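Local coordinates for mundticin KS immunity protein (Enterococcus mundtii, PDB 2ZRR), which probably protects the bacteriocin-producing bacterium from its own mundticin KS, acting as an immunity protein built as an antiparallel four-helix bundle, at residues N98-Q101 against S102-L105. Numbering follows the deposited sequence.
Sequences NENQ and SKKL
Lys-103 lays its aliphatic arm alongside Glu-99 one turn earlier, CE 3.7 Å from CG of Glu-99, on the first turns of helix 99-109, the last helix of the antiparallel four-helix bundle. With CG anti to the backbone N (chi1 -173°), the extended chain of Glu-99 runs side by side with that of Lys-103, both pointing the same way. The charged ends do not meet: OE2 of Glu-99 is 4.7 Å from NZ of Lys-103, and any attraction between them is probably modest.

The start of this helix illustrates a capping box. Asn-98 is the N-cap: its OD1 accepts from N of Gln-101 at 2.7 Å, the donor lying almost in line with the side-chain C=O. In return, OE1 of Gln-101 receives a weak bond from N of Asn-98. The other end of the amide has the stronger partner: NE2 hydrogen-bonds to OD1 of Asp-47 in helix 33-48.

Farther along the helix, Leu-105 is buried against Leu-44, Ile-86 and Ile-90, joining this helix to helices 33-48 and 75-90, while NZ of the partly exposed Lys-104 forms a salt bridge with OE2 of Glu-107. The carbonyl of Asn-98 accepts from N of both Gln-101 and Ser-102. The hydroxyl of Ser-102 folds back over the same turn, where OG sits 2.9 Å from O of Asn-98 and 3.2 Å from O of Glu-99.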
loop_
_atom_site.group_PDB
_atom_site.type_symbol
_atom_site.label_atom_id
_atom_site.label_comp_id
_atom_site.label_asym_id
_atom_site.label_seq_id
_atom_site.Cartn_x
_atom_site.Cartn_y
_atom_site.Cartn_z
ATOM N N ASN A 98 12.676 2.672 -4.980
ATOM C CA ASN A 98 13.229 3.784 -5.743
ATOM C C ASN A 98 12.388 5.031 -5.438
ATOM O O ASN A 98 11.267 4.917 -4.935
ATOM C CB ASN A 98 13.214 3.466 -7.246
ATOM C CG ASN A 98 11.806 3.317 -7.807
ATOM O OD1 ASN A 98 10.828 3.767 -7.206
ATOM N ND2 ASN A 98 11.700 2.685 -8.973
ATOM N N GLU A 99 12.929 6.210 -5.728
ATOM C CA GLU A 99 12.226 7.466 -5.465
ATOM C C GLU A 99 10.747 7.423 -5.843
ATOM O O GLU A 99 9.882 7.761 -5.036
ATOM C CB GLU A 99 12.903 8.617 -6.215
ATOM C CG GLU A 99 12.356 9.998 -5.867
ATOM C CD GLU A 99 13.270 11.126 -6.327
ATOM O OE1 GLU A 99 14.414 10.838 -6.742
ATOM O OE2 GLU A 99 12.846 12.301 -6.272
ATOM N N ASN A 100 10.466 7.005 -7.071
ATOM C CA ASN A 100 9.102 6.922 -7.580
ATOM C C ASN A 100 8.154 6.039 -6.771
ATOM O O ASN A 100 6.965 6.335 -6.664
ATOM C CB ASN A 100 9.124 6.439 -9.032
ATOM C CG ASN A 100 9.576 7.519 -9.995
ATOM O OD1 ASN A 100 9.469 7.367 -11.214
ATOM N ND2 ASN A 100 10.086 8.621 -9.448
ATOM N N GLN A 101 8.673 4.957 -6.204
ATOM C CA GLN A 101 7.837 4.054 -5.425
ATOM C C GLN A 101 7.542 4.562 -4.026
ATOM O O GLN A 101 6.412 4.456 -3.553
ATOM C CB GLN A 101 8.485 2.682 -5.361
ATOM C CG GLN A 101 8.327 1.916 -6.651
ATOM C CD GLN A 101 9.330 0.799 -6.761
ATOM O OE1 GLN A 101 10.116 0.580 -5.842
ATOM N NE2 GLN A 101 9.315 0.083 -7.886
ATOM N N SER A 102 8.552 5.115 -3.361
ATOM C CA SER A 102 8.356 5.655 -2.015
ATOM C C SER A 102 7.403 6.848 -2.070
ATOM O O SER A 102 6.642 7.090 -1.132
ATOM C CB SER A 102 9.684 6.102 -1.418
ATOM O OG SER A 102 10.673 6.143 -2.420
ATOM N N LYS A 103 7.449 7.590 -3.173
ATOM C CA LYS A 103 6.579 8.744 -3.342
ATOM C C LYS A 103 5.161 8.265 -3.555
ATOM O O LYS A 103 4.210 8.917 -3.126
ATOM C CB LYS A 103 7.028 9.592 -4.535
ATOM C CG LYS A 103 8.158 10.567 -4.208
ATOM C CD LYS A 103 8.109 11.798 -5.101
ATOM C CE LYS A 103 9.091 11.684 -6.260
ATOM N NZ LYS A 103 8.392 11.623 -7.579
ATOM N N LYS A 104 5.019 7.122 -4.220
ATOM C CA LYS A 104 3.699 6.545 -4.465
ATOM C C LYS A 104 3.135 6.093 -3.119
ATOM O O LYS A 104 1.947 6.258 -2.847
ATOM C CB LYS A 104 3.806 5.346 -5.408
ATOM C CG LYS A 104 3.216 5.576 -6.781
ATOM C CD LYS A 104 1.788 6.079 -6.706
ATOM C CE LYS A 104 1.225 6.333 -8.095
ATOM N NZ LYS A 104 1.041 7.781 -8.392
ATOM N N LEU A 105 4.003 5.530 -2.284
ATOM C CA LEU A 105 3.611 5.069 -0.957
ATOM C C LEU A 105 3.193 6.251 -0.076
ATOM O O LEU A 105 2.116 6.236 0.530
ATOM C CB LEU A 105 4.772 4.319 -0.295
ATOM C CG LEU A 105 4.766 2.785 -0.363
ATOM C CD1 LEU A 105 5.790 2.225 0.628
ATOM C CD2 LEU A 105 3.368 2.250 -0.056
#